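Long-range contact in enoyl-CoA hydratase/isomerase family protein (Bacillus anthracis, PDB 3KQF), which probably catalyses the reversible addition of water to the double bond of enoyl-CoA thioesters, as enoyl-CoA hydratases (crotonases) do: residues Q8-I22 and E40-T54. Numbering follows the deposited sequence.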
loop_
_atom_site.group_PDB
_atom_site.type_symbol
_atom_site.label_atom_id
_atom_site.label_comp_id
_atom_site.label_asym_id
_atom_site.label_seq_id
_atom_site.Cartn_x
_atom_site.Cartn_y
_atom_site.Cartn_z
ATOM N N GLN A 8 -23.104 -0.572 -31.181
ATOM C CA GLN A 8 -22.650 0.609 -31.905
ATOM C C GLN A 8 -21.581 1.429 -31.188
ATOM O O GLN A 8 -20.827 2.148 -31.833
ATOM C CB GLN A 8 -23.836 1.532 -32.212
ATOM C CG GLN A 8 -24.889 0.940 -33.136
ATOM C CD GLN A 8 -25.911 1.973 -33.577
ATOM O OE1 GLN A 8 -25.869 3.127 -33.148
ATOM N NE2 GLN A 8 -26.832 1.565 -34.446
ATOM N N ASN A 9 -21.532 1.338 -29.861
ATOM C CA ASN A 9 -20.601 2.126 -29.065
ATOM C C ASN A 9 -19.392 1.339 -28.541
ATOM O O ASN A 9 -18.454 1.933 -28.011
ATOM C CB ASN A 9 -21.360 2.766 -27.901
ATOM C CG ASN A 9 -22.397 3.782 -28.379
ATOM O OD1 ASN A 9 -22.048 4.821 -28.940
ATOM N ND2 ASN A 9 -23.667 3.492 -28.140
ATOM N N ILE A 10 -19.433 0.017 -28.656
ATOM C CA ILE A 10 -18.290 -0.810 -28.274
ATOM C C ILE A 10 -18.082 -1.898 -29.324
ATOM O O ILE A 10 -18.952 -2.150 -30.161
ATOM C CB ILE A 10 -18.434 -1.452 -26.885
ATOM C CG1 ILE A 10 -19.559 -2.482 -26.869
ATOM C CG2 ILE A 10 -18.651 -0.389 -25.793
ATOM C CD1 ILE A 10 -19.689 -3.163 -25.524
ATOM N N SER A 11 -16.907 -2.511 -29.281
ATOM C CA SER A 11 -16.539 -3.592 -30.187
ATOM C C SER A 11 -16.122 -4.753 -29.304
ATOM O O SER A 11 -15.500 -4.542 -28.269
ATOM C CB SER A 11 -15.355 -3.192 -31.068
ATOM O OG SER A 11 -15.660 -2.080 -31.881
ATOM N N VAL A 12 -16.504 -5.970 -29.669
ATOM C CA VAL A 12 -16.099 -7.143 -28.888
ATOM C C VAL A 12 -15.390 -8.083 -29.842
ATOM O O VAL A 12 -15.925 -8.388 -30.903
ATOM C CB VAL A 12 -17.293 -7.863 -28.251
ATOM C CG1 VAL A 12 -16.827 -9.109 -27.500
ATOM C CG2 VAL A 12 -18.031 -6.950 -27.311
ATOM N N ASP A 13 -14.177 -8.507 -29.490
ATOM C CA ASP A 13 -13.401 -9.404 -30.348
ATOM C C ASP A 13 -12.886 -10.634 -29.589
ATOM O O ASP A 13 -12.132 -10.506 -28.597
ATOM C CB ASP A 13 -12.231 -8.658 -30.984
ATOM C CG ASP A 13 -11.453 -9.514 -31.984
ATOM O OD1 ASP A 13 -11.950 -10.588 -32.405
ATOM O OD2 ASP A 13 -10.339 -9.104 -32.364
ATOM N N TYR A 14 -13.316 -11.804 -30.076
ATOM C CA TYR A 14 -12.946 -13.124 -29.553
ATOM C C TYR A 14 -11.941 -13.809 -30.482
ATOM O O TYR A 14 -11.904 -15.036 -30.560
ATOM C CB TYR A 14 -14.180 -14.044 -29.477
ATOM C CG TYR A 14 -15.203 -13.697 -28.429
ATOM C CD1 TYR A 14 -16.227 -12.805 -28.699
ATOM C CD2 TYR A 14 -15.176 -14.314 -27.178
ATOM C CE1 TYR A 14 -17.174 -12.497 -27.738
ATOM C CE2 TYR A 14 -16.123 -14.018 -26.217
ATOM C CZ TYR A 14 -17.123 -13.116 -26.504
ATOM O OH TYR A 14 -18.057 -12.811 -25.545
ATOM N N ALA A 15 -11.139 -13.027 -31.194
ATOM C CA ALA A 15 -10.168 -13.577 -32.132
ATOM C C ALA A 15 -9.205 -14.541 -31.453
ATOM O O ALA A 15 -8.963 -15.629 -31.960
ATOM C CB ALA A 15 -9.389 -12.449 -32.831
ATOM N N THR A 16 -8.684 -14.134 -30.293
ATOM C CA THR A 16 -7.721 -14.931 -29.548
ATOM C C THR A 16 -8.428 -15.926 -28.617
ATOM O O THR A 16 -9.239 -15.519 -27.779
ATOM C CB THR A 16 -6.821 -14.009 -28.714
ATOM O OG1 THR A 16 -6.322 -12.950 -29.550
ATOM C CG2 THR A 16 -5.659 -14.797 -28.092
ATOM N N PRO A 17 -8.116 -17.228 -28.748
ATOM C CA PRO A 17 -8.743 -18.268 -27.908
ATOM C C PRO A 17 -8.663 -18.004 -26.392
ATOM O O PRO A 17 -7.599 -17.629 -25.881
ATOM C CB PRO A 17 -7.956 -19.523 -28.265
ATOM C CG PRO A 17 -7.473 -19.282 -29.644
ATOM C CD PRO A 17 -7.225 -17.818 -29.767
ATOM N N HIS A 18 -9.794 -18.200 -25.707
ATOM C CA HIS A 18 -9.953 -17.966 -24.260
ATOM C C HIS A 18 -9.833 -16.487 -23.854
ATOM O O HIS A 18 -9.930 -16.159 -22.668
ATOM C CB HIS A 18 -8.964 -18.786 -23.420
ATOM C CG HIS A 18 -8.999 -20.257 -23.683
ATOM N ND1 HIS A 18 -7.907 -20.949 -24.162
ATOM C CD2 HIS A 18 -9.991 -21.166 -23.551
ATOM C CE1 HIS A 18 -8.223 -22.221 -24.300
ATOM N NE2 HIS A 18 -9.482 -22.380 -23.941
ATOM N N VAL A 19 -9.609 -15.600 -24.821
ATOM C CA VAL A 19 -9.452 -14.164 -24.519
ATOM C C VAL A 19 -10.443 -13.316 -25.301
ATOM O O VAL A 19 -10.593 -13.498 -26.513
ATOM C CB VAL A 19 -8.023 -13.678 -24.860
ATOM C CG1 VAL A 19 -7.863 -12.175 -24.581
ATOM C CG2 VAL A 19 -6.997 -14.485 -24.059
ATOM N N VAL A 20 -11.130 -12.404 -24.601
ATOM C CA VAL A 20 -12.065 -11.485 -25.233
ATOM C C VAL A 20 -11.530 -10.073 -25.036
ATOM O O VAL A 20 -11.059 -9.744 -23.946
ATOM C CB VAL A 20 -13.517 -11.606 -24.667
ATOM C CG1 VAL A 20 -13.570 -11.289 -23.216
ATOM C CG2 VAL A 20 -14.485 -10.711 -25.478
ATOM N N LYS A 21 -11.569 -9.264 -26.088
ATOM C CA LYS A 21 -11.087 -7.874 -26.041
ATOM C C LYS A 21 -12.264 -6.971 -26.303
ATOM O O LYS A 21 -12.897 -7.064 -27.366
ATOM C CB LYS A 21 -9.996 -7.628 -27.100
ATOM C CG LYS A 21 -9.436 -6.213 -27.091
ATOM C CD LYS A 21 -8.403 -5.946 -28.181
ATOM C CE LYS A 21 -9.027 -5.911 -29.560
ATOM N NZ LYS A 21 -8.095 -5.363 -30.568
ATOM N N ILE A 22 -12.589 -6.136 -25.322
ATOM C CA ILE A 22 -13.677 -5.187 -25.428
ATOM C C ILE A 22 -13.066 -3.811 -25.694
ATOM O O ILE A 22 -12.194 -3.380 -24.949
ATOM C CB ILE A 22 -14.482 -5.106 -24.122
ATOM C CG1 ILE A 22 -15.001 -6.493 -23.719
ATOM C CG2 ILE A 22 -15.628 -4.126 -24.287
ATOM C CD1 ILE A 22 -15.700 -6.523 -22.379
ATOM N N GLU A 40 -24.653 -0.871 -23.365
ATOM C CA GLU A 40 -24.020 -1.927 -24.170
ATOM C C GLU A 40 -22.923 -2.670 -23.411
ATOM O O GLU A 40 -22.793 -3.904 -23.526
ATOM C CB GLU A 40 -23.445 -1.360 -25.476
ATOM C CG GLU A 40 -24.494 -0.925 -26.459
ATOM C CD GLU A 40 -23.927 -0.408 -27.767
ATOM O OE1 GLU A 40 -22.700 -0.243 -27.877
ATOM O OE2 GLU A 40 -24.726 -0.183 -28.709
ATOM N N LEU A 41 -22.124 -1.921 -22.657
ATOM C CA LEU A 41 -21.050 -2.501 -21.889
ATOM C C LEU A 41 -21.615 -3.419 -20.801
ATOM O O LEU A 41 -21.135 -4.527 -20.625
ATOM C CB LEU A 41 -20.137 -1.404 -21.322
ATOM C CG LEU A 41 -18.845 -1.837 -20.643
ATOM C CD1 LEU A 41 -18.012 -2.797 -21.510
ATOM C CD2 LEU A 41 -18.036 -0.576 -20.291
ATOM N N GLN A 42 -22.657 -2.981 -20.095
ATOM C CA GLN A 42 -23.279 -3.823 -19.075
ATOM C C GLN A 42 -23.832 -5.124 -19.672
ATOM O O GLN A 42 -23.730 -6.173 -19.061
ATOM C CB GLN A 42 -24.395 -3.078 -18.338
ATOM C CG GLN A 42 -23.922 -1.912 -17.455
ATOM C CD GLN A 42 -25.059 -1.262 -16.673
ATOM O OE1 GLN A 42 -26.215 -1.636 -16.822
ATOM N NE2 GLN A 42 -24.726 -0.278 -15.836
ATOM N N ASN A 43 -24.441 -5.043 -20.854
ATOM C CA ASN A 43 -24.999 -6.231 -21.503
ATOM C C ASN A 43 -23.898 -7.239 -21.861
ATOM O O ASN A 43 -24.064 -8.434 -21.647
ATOM C CB ASN A 43 -25.817 -5.847 -22.743
ATOM C CG ASN A 43 -27.046 -5.001 -22.403
ATOM O OD1 ASN A 43 -27.461 -4.920 -21.250
ATOM N ND2 ASN A 43 -27.642 -4.385 -23.421
ATOM N N ILE A 44 -22.777 -6.762 -22.404
ATOM C CA ILE A 44 -21.676 -7.664 -22.763
ATOM C C ILE A 44 -21.011 -8.218 -21.495
ATOM O O ILE A 44 -20.614 -9.378 -21.467
ATOM C CB ILE A 44 -20.625 -7.007 -23.686
ATOM C CG1 ILE A 44 -19.544 -8.028 -24.069
ATOM C CG2 ILE A 44 -19.983 -5.819 -23.020
ATOM C CD1 ILE A 44 -20.062 -9.240 -24.797
ATOM N N LEU A 45 -20.899 -7.394 -20.453
ATOM C CA LEU A 45 -20.327 -7.871 -19.176
ATOM C C LEU A 45 -21.183 -9.033 -18.605
ATOM O O LEU A 45 -20.642 -10.001 -18.071
ATOM C CB LEU A 45 -20.190 -6.719 -18.187
ATOM C CG LEU A 45 -19.084 -5.708 -18.550
ATOM C CD1 LEU A 45 -19.122 -4.478 -17.654
ATOM C CD2 LEU A 45 -17.697 -6.359 -18.503
ATOM N N THR A 46 -22.507 -8.939 -18.750
ATOM C CA THR A 46 -23.430 -9.996 -18.284
ATOM C C THR A 46 -23.210 -11.291 -19.046
ATOM O O THR A 46 -23.317 -12.377 -18.475
ATOM C CB THR A 46 -24.903 -9.581 -18.433
ATOM O OG1 THR A 46 -25.128 -8.383 -17.699
ATOM C CG2 THR A 46 -25.862 -10.675 -17.918
ATOM N N GLN A 47 -22.925 -11.178 -20.339
ATOM C CA GLN A 47 -22.666 -12.351 -21.172
ATOM C C GLN A 47 -21.333 -13.013 -20.776
ATOM O O GLN A 47 -21.279 -14.200 -20.503
ATOM C CB GLN A 47 -22.676 -11.944 -22.654
ATOM C CG GLN A 47 -22.438 -13.084 -23.638
ATOM C CD GLN A 47 -22.814 -12.719 -25.081
ATOM O OE1 GLN A 47 -23.016 -11.546 -25.413
ATOM N NE2 GLN A 47 -22.908 -13.736 -25.942
ATOM N N ILE A 48 -20.273 -12.221 -20.706
ATOM C CA ILE A 48 -18.943 -12.720 -20.340
ATOM C C ILE A 48 -18.924 -13.363 -18.945
ATOM O O ILE A 48 -18.239 -14.369 -18.719
ATOM C CB ILE A 48 -17.896 -11.595 -20.435
ATOM C CG1 ILE A 48 -17.763 -11.138 -21.891
ATOM C CG2 ILE A 48 -16.539 -12.084 -19.905
ATOM C CD1 ILE A 48 -17.031 -9.805 -22.064
ATOM N N ASN A 49 -19.724 -12.813 -18.031
ATOM C CA ASN A 49 -19.837 -13.340 -16.684
ATOM C C ASN A 49 -20.205 -14.848 -16.671
ATOM O O ASN A 49 -19.792 -15.584 -15.767
ATOM C CB ASN A 49 -20.872 -12.511 -15.900
ATOM C CG ASN A 49 -20.814 -12.752 -14.422
ATOM O OD1 ASN A 49 -19.894 -12.282 -13.749
ATOM N ND2 ASN A 49 -21.842 -13.403 -13.881
ATOM N N GLU A 50 -20.954 -15.286 -17.687
ATOM C CA GLU A 50 -21.401 -16.674 -17.807
ATOM C C GLU A 50 -20.626 -17.499 -18.841
ATOM O O GLU A 50 -21.015 -18.624 -19.153
ATOM C CB GLU A 50 -22.897 -16.689 -18.151
ATOM C CG GLU A 50 -23.764 -16.044 -17.083
ATOM C CD GLU A 50 -23.789 -16.839 -15.791
ATOM O OE1 GLU A 50 -24.130 -18.043 -15.831
ATOM O OE2 GLU A 50 -23.509 -16.253 -14.725
ATOM N N GLU A 51 -19.530 -16.954 -19.359
ATOM C CA GLU A 51 -18.719 -17.663 -20.357
ATOM C C GLU A 51 -17.582 -18.471 -19.730
ATOM O O GLU A 51 -16.535 -17.928 -19.407
ATOM C CB GLU A 51 -18.150 -16.691 -21.393
ATOM C CG GLU A 51 -19.153 -16.211 -22.426
ATOM C CD GLU A 51 -18.560 -15.185 -23.392
ATOM O OE1 GLU A 51 -17.366 -14.824 -23.250
ATOM O OE2 GLU A 51 -19.293 -14.733 -24.292
ATOM N N ALA A 52 -17.802 -19.773 -19.573
ATOM C CA ALA A 52 -16.792 -20.677 -19.036
ATOM C C ALA A 52 -15.554 -20.834 -19.959
ATOM O O ALA A 52 -14.451 -21.135 -19.486
ATOM C CB ALA A 52 -17.423 -22.048 -18.761
ATOM N N ASN A 53 -15.745 -20.633 -21.261
ATOM C CA ASN A 53 -14.656 -20.753 -22.233
ATOM C C ASN A 53 -13.755 -19.509 -22.247
ATOM O O ASN A 53 -12.633 -19.552 -22.758
ATOM C CB ASN A 53 -15.233 -20.986 -23.630
ATOM C CG ASN A 53 -14.169 -21.299 -24.664
ATOM O OD1 ASN A 53 -13.087 -21.794 -24.337
ATOM N ND2 ASN A 53 -14.481 -21.033 -25.928
ATOM N N THR A 54 -14.251 -18.404 -21.700
ATOM C CA THR A 54 -13.486 -17.144 -21.664
ATOM C C THR A 54 -12.662 -17.074 -20.389
ATOM O O THR A 54 -13.207 -17.068 -19.283
ATOM C CB THR A 54 -14.402 -15.928 -21.775
ATOM O OG1 THR A 54 -15.073 -15.977 -23.039
ATOM C CG2 THR A 54 -13.599 -14.628 -21.687
HETATM O O HOH W 1 -11.365 -23.844 -24.727
#
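At the sheet edge of this crotonase-type domain, the hairpin of strands 10-13 and 19-24 lies on helix 35-49, and the carboxylate of E40 takes the backbone N-H groups just before the first strand. E40 OE2 accepts from Q8 N in a nearly straight bond (3.0 Å, 178°), and E40 OE1 from N9 N at 2.8 Å; both donors arrive on the syn sides, somewhat out of the carboxylate plane. The glutamate chain is extended beyond CG (chi2 -178°), which carries the carboxylate out to these groups. Hydrophobic packing follows along the helix. I10 CD1 rests 3.7 Å from I44 CG2, and the tip of V12 meets that of I44. From the second strand, I22 CD1 reaches I48 CD1 at 3.6 Å. Strand 19-24, helix 35-49 and strand 56-61 form a beta-alpha-beta unit, and I10, I22, I44 and I48 pack between helix and sheet, with V57 and L59 of the next strand alongside. Beyond the helix, Y14 OH makes a short but weak hydrogen bond to E51 OE2 (2.6 Å). E51 OE1, near the plane of the tyrosine ring at its edge, accepts from T54 OG1, while V20 CG2 covers one ring face. In the type II turn T16-V19, the H18 ring edge (CD2) lies 3.2 Å from N53 O.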